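PDB 4NK6: Poly(beta-D-mannuronate) C5 epimerase from Pseudomonas syringae pv. tomato, which converts beta-D-mannuronate residues of the alginate polymer into alpha-L-guluronate in the periplasm and helps channel the chain safely toward the outer membrane. Local coordinates for residues Leu322-Tyr333 with Leu346-Asn357. Residues are numbered along the deposited sequence; the frame is centred on the assembly and turned at random.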
loop_
_atom_site.group_PDB
_atom_site.type_symbol
_atom_site.label_atom_id
_atom_site.label_comp_id
_atom_site.label_asym_id
_atom_site.label_seq_id
_atom_site.Cartn_x
_atom_site.Cartn_y
_atom_site.Cartn_z
ATOM N N LEU A 322 3.566 -4.910 12.031
ATOM C CA LEU A 322 4.818 -4.147 11.921
ATOM C C LEU A 322 5.955 -5.163 11.839
ATOM O O LEU A 322 6.150 -5.945 12.770
ATOM C CB LEU A 322 5.033 -3.244 13.140
ATOM C CG LEU A 322 4.274 -1.910 13.237
ATOM C CD1 LEU A 322 2.784 -2.077 13.066
ATOM C CD2 LEU A 322 4.579 -1.214 14.562
ATOM N N ASP A 323 6.697 -5.156 10.733
ATOM C CA ASP A 323 7.622 -6.248 10.425
ATOM C C ASP A 323 9.034 -5.748 10.110
ATOM O O ASP A 323 9.209 -4.643 9.577
ATOM C CB ASP A 323 7.076 -7.047 9.234
ATOM C CG ASP A 323 7.980 -8.209 8.821
ATOM O OD1 ASP A 323 8.341 -9.032 9.683
ATOM O OD2 ASP A 323 8.327 -8.300 7.628
ATOM N N ARG A 324 10.030 -6.566 10.437
ATOM C CA ARG A 324 11.414 -6.344 9.994
ATOM C C ARG A 324 11.976 -4.964 10.341
ATOM O O ARG A 324 12.266 -4.152 9.454
ATOM C CB ARG A 324 11.549 -6.621 8.489
ATOM C CG ARG A 324 11.550 -8.113 8.138
ATOM C CD ARG A 324 11.551 -8.383 6.630
ATOM N NE ARG A 324 11.908 -9.773 6.327
ATOM C CZ ARG A 324 11.073 -10.805 6.440
ATOM N NH1 ARG A 324 9.824 -10.612 6.852
ATOM N NH2 ARG A 324 11.485 -12.034 6.143
ATOM N N ASN A 325 12.124 -4.707 11.636
ATOM C CA ASN A 325 12.817 -3.517 12.115
ATOM C C ASN A 325 12.140 -2.210 11.675
ATOM O O ASN A 325 12.804 -1.222 11.341
ATOM C CB ASN A 325 14.300 -3.568 11.701
ATOM C CG ASN A 325 15.165 -2.616 12.499
ATOM O OD1 ASN A 325 14.821 -2.240 13.621
ATOM N ND2 ASN A 325 16.305 -2.220 11.921
ATOM N N SER A 326 10.810 -2.219 11.681
ATOM C CA SER A 326 10.018 -1.017 11.453
ATOM C C SER A 326 9.759 -0.337 12.793
ATOM O O SER A 326 9.014 -0.864 13.625
ATOM C CB SER A 326 8.693 -1.373 10.774
ATOM O OG SER A 326 8.919 -1.878 9.468
ATOM N N VAL A 327 10.378 0.825 13.004
ATOM C CA VAL A 327 10.453 1.430 14.338
ATOM C C VAL A 327 9.990 2.893 14.382
ATOM O O VAL A 327 9.912 3.552 13.352
ATOM C CB VAL A 327 11.908 1.355 14.900
ATOM C CG1 VAL A 327 12.471 -0.057 14.757
ATOM C CG2 VAL A 327 12.818 2.356 14.195
ATOM N N GLY A 328 9.693 3.395 15.582
ATOM C CA GLY A 328 9.344 4.794 15.768
ATOM C C GLY A 328 7.922 5.108 15.341
ATOM O O GLY A 328 7.561 6.274 15.120
ATOM N N ASN A 329 7.102 4.069 15.243
ATOM C CA ASN A 329 5.754 4.233 14.711
ATOM C C ASN A 329 4.712 4.430 15.787
ATOM O O ASN A 329 4.903 4.029 16.933
ATOM C CB ASN A 329 5.379 3.026 13.847
ATOM C CG ASN A 329 6.305 2.862 12.666
ATOM O OD1 ASN A 329 6.288 3.677 11.749
ATOM N ND2 ASN A 329 7.130 1.812 12.686
ATOM N N ILE A 330 3.597 5.036 15.405
ATOM C CA ILE A 330 2.457 5.161 16.298
ATOM C C ILE A 330 1.251 4.462 15.683
ATOM O O ILE A 330 0.811 4.792 14.576
ATOM C CB ILE A 330 2.135 6.637 16.639
ATOM C CG1 ILE A 330 3.311 7.269 17.392
ATOM C CG2 ILE A 330 0.890 6.712 17.494
ATOM C CD1 ILE A 330 3.168 8.764 17.625
ATOM N N VAL A 331 0.745 3.470 16.406
ATOM C CA VAL A 331 -0.429 2.721 15.998
ATOM C C VAL A 331 -1.535 3.047 17.006
ATOM O O VAL A 331 -1.462 2.629 18.160
ATOM C CB VAL A 331 -0.104 1.212 15.982
ATOM C CG1 VAL A 331 -1.319 0.397 15.583
ATOM C CG2 VAL A 331 1.042 0.949 15.010
ATOM N N ALA A 332 -2.538 3.818 16.584
ATOM C CA ALA A 332 -3.476 4.415 17.544
ATOM C C ALA A 332 -4.952 4.384 17.138
ATOM O O ALA A 332 -5.301 4.650 15.989
ATOM C CB ALA A 332 -3.057 5.843 17.867
ATOM N N TYR A 333 -5.811 4.070 18.103
ATOM C CA TYR A 333 -7.262 4.187 17.938
ATOM C C TYR A 333 -7.822 3.398 16.751
ATOM O O TYR A 333 -8.809 3.806 16.140
ATOM C CB TYR A 333 -7.674 5.658 17.807
ATOM C CG TYR A 333 -7.089 6.580 18.857
ATOM C CD1 TYR A 333 -7.459 6.472 20.197
ATOM C CD2 TYR A 333 -6.188 7.574 18.506
ATOM C CE1 TYR A 333 -6.932 7.321 21.157
ATOM C CE2 TYR A 333 -5.658 8.430 19.461
ATOM C CZ TYR A 333 -6.032 8.300 20.780
ATOM O OH TYR A 333 -5.505 9.161 21.725
ATOM N N LEU A 346 3.581 -7.739 16.056
ATOM C CA LEU A 346 4.878 -7.099 15.886
ATOM C C LEU A 346 5.953 -8.164 15.719
ATOM O O LEU A 346 6.141 -9.019 16.584
ATOM C CB LEU A 346 5.234 -6.200 17.073
ATOM C CG LEU A 346 4.282 -5.071 17.503
ATOM C CD1 LEU A 346 5.078 -3.937 18.084
ATOM C CD2 LEU A 346 3.382 -4.568 16.403
ATOM N N TYR A 347 6.643 -8.107 14.590
ATOM C CA TYR A 347 7.700 -9.042 14.275
ATOM C C TYR A 347 9.026 -8.283 14.223
ATOM O O TYR A 347 9.249 -7.496 13.292
ATOM C CB TYR A 347 7.470 -9.619 12.883
ATOM C CG TYR A 347 6.393 -10.672 12.719
ATOM C CD1 TYR A 347 6.364 -11.817 13.508
ATOM C CD2 TYR A 347 5.434 -10.542 11.721
ATOM C CE1 TYR A 347 5.394 -12.797 13.309
ATOM C CE2 TYR A 347 4.467 -11.504 11.524
ATOM C CZ TYR A 347 4.451 -12.628 12.314
ATOM O OH TYR A 347 3.479 -13.581 12.094
ATOM N N GLU A 348 9.895 -8.521 15.204
ATOM C CA GLU A 348 11.245 -7.958 15.204
ATOM C C GLU A 348 11.234 -6.454 14.925
ATOM O O GLU A 348 12.032 -5.952 14.131
ATOM C CB GLU A 348 12.120 -8.677 14.170
ATOM C CG GLU A 348 12.395 -10.156 14.485
ATOM C CD GLU A 348 11.167 -11.053 14.316
ATOM O OE1 GLU A 348 10.528 -11.017 13.243
ATOM O OE2 GLU A 348 10.842 -11.805 15.255
ATOM N N SER A 349 10.295 -5.752 15.548
ATOM C CA SER A 349 10.087 -4.329 15.281
ATOM C C SER A 349 9.861 -3.597 16.600
ATOM O O SER A 349 8.721 -3.486 17.076
ATOM C CB SER A 349 8.877 -4.122 14.359
ATOM O OG SER A 349 9.138 -4.599 13.047
ATOM N N GLY A 350 10.951 -3.110 17.187
ATOM C CA GLY A 350 10.911 -2.492 18.500
ATOM C C GLY A 350 10.643 -0.997 18.481
ATOM O O GLY A 350 10.521 -0.399 17.416
ATOM N N ASN A 351 10.525 -0.407 19.669
ATOM C CA ASN A 351 10.389 1.039 19.826
ATOM C C ASN A 351 9.186 1.620 19.098
ATOM O O ASN A 351 9.290 2.626 18.387
ATOM C CB ASN A 351 11.681 1.740 19.415
ATOM C CG ASN A 351 12.864 1.315 20.281
ATOM O OD1 ASN A 351 13.012 1.776 21.409
ATOM N ND2 ASN A 351 13.696 0.422 19.760
ATOM N N ASN A 352 8.050 0.965 19.286
ATOM C CA ASN A 352 6.791 1.397 18.709
ATOM C C ASN A 352 5.782 1.651 19.813
ATOM O O ASN A 352 5.852 1.033 20.886
ATOM C CB ASN A 352 6.256 0.334 17.734
ATOM C CG ASN A 352 7.080 0.246 16.455
ATOM O OD1 ASN A 352 7.153 1.204 15.696
ATOM N ND2 ASN A 352 7.695 -0.912 16.210
ATOM N N LEU A 353 4.848 2.558 19.548
ATOM C CA LEU A 353 3.777 2.863 20.484
ATOM C C LEU A 353 2.439 2.364 19.946
ATOM O O LEU A 353 2.054 2.691 18.822
ATOM C CB LEU A 353 3.711 4.380 20.742
ATOM C CG LEU A 353 2.522 4.904 21.557
ATOM C CD1 LEU A 353 2.507 4.329 22.982
ATOM C CD2 LEU A 353 2.476 6.442 21.591
ATOM N N LEU A 354 1.745 1.559 20.746
ATOM C CA LEU A 354 0.373 1.160 20.456
ATOM C C LEU A 354 -0.528 1.835 21.485
ATOM O O LEU A 354 -0.450 1.524 22.675
ATOM C CB LEU A 354 0.218 -0.367 20.513
ATOM C CG LEU A 354 0.586 -1.187 19.267
ATOM C CD1 LEU A 354 1.996 -0.889 18.763
ATOM C CD2 LEU A 354 0.420 -2.681 19.520
ATOM N N TRP A 355 -1.357 2.773 21.030
ATOM C CA TRP A 355 -2.197 3.571 21.927
ATOM C C TRP A 355 -3.684 3.480 21.609
ATOM O O TRP A 355 -4.116 3.887 20.531
ATOM C CB TRP A 355 -1.803 5.050 21.874
ATOM C CG TRP A 355 -2.504 5.871 22.924
ATOM C CD1 TRP A 355 -3.838 6.193 22.972
ATOM C CD2 TRP A 355 -1.910 6.467 24.087
ATOM N NE1 TRP A 355 -4.105 6.945 24.090
ATOM C CE2 TRP A 355 -2.940 7.131 24.790
ATOM C CE3 TRP A 355 -0.607 6.516 24.594
ATOM C CZ2 TRP A 355 -2.705 7.826 25.980
ATOM C CZ3 TRP A 355 -0.378 7.206 25.777
ATOM C CH2 TRP A 355 -1.421 7.850 26.454
ATOM N N GLY A 356 -4.465 2.988 22.567
ATOM C CA GLY A 356 -5.916 3.089 22.498
ATOM C C GLY A 356 -6.588 2.324 21.371
ATOM O O GLY A 356 -7.658 2.710 20.898
ATOM N N ASN A 357 -5.964 1.233 20.940
ATOM C CA ASN A 357 -6.562 0.377 19.927
ATOM C C ASN A 357 -7.596 -0.526 20.557
ATOM O O ASN A 357 -7.439 -0.962 21.690
ATOM C CB ASN A 357 -5.501 -0.485 19.255
ATOM C CG ASN A 357 -4.460 0.339 18.557
ATOM O OD1 ASN A 357 -4.704 0.867 17.477
ATOM N ND2 ASN A 357 -3.285 0.464 19.174
HETATM O O HOH W 1 10.524 -9.642 10.941
HETATM O O HOH W 2 13.616 -3.397 15.843
#
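With chi1 of -61° in Asn329 and -71° in Asn352, each CG stands anti to its carbonyl carbon, and the side chains run side by side, their amide planes 14° apart. They form two rungs of an asparagine ladder between neighbouring coils of the right-handed parallel beta-helix. Asparagine suits a turn inside the solenoid because its amide both gives and takes: Asn352 OD1 accepts from Asn329 N at 2.9 Å and from Asn329 ND2 at 3.1 Å, while Asn352 ND2 reaches Ser326 O at 2.9 Å, in that carbonyl's plane. Asn329 OD1 takes the backbone N-H of Ser305 one coil back, where the ladder ends. From the opposite direction Leu322 CD2 comes within 3.5 Å of Asn352 CG, its apolar branch covering the buried amide without competing for bonds. Ser349, small enough to point at the preceding coil, takes the Ser326 N-H on OG and gives its proton to Tyr347 O. Beyond the turn the strands pair in parallel, Leu353 N to Asn329 O at 3.0 Å and almost straight, and branched Val331 CB meets Leu354 CD1 at 4.1 Å in the apolar interior. Asn357, also bonded to Asn380, meets Val331 O from above the carbonyl plane, its ND2 3.0 Å away.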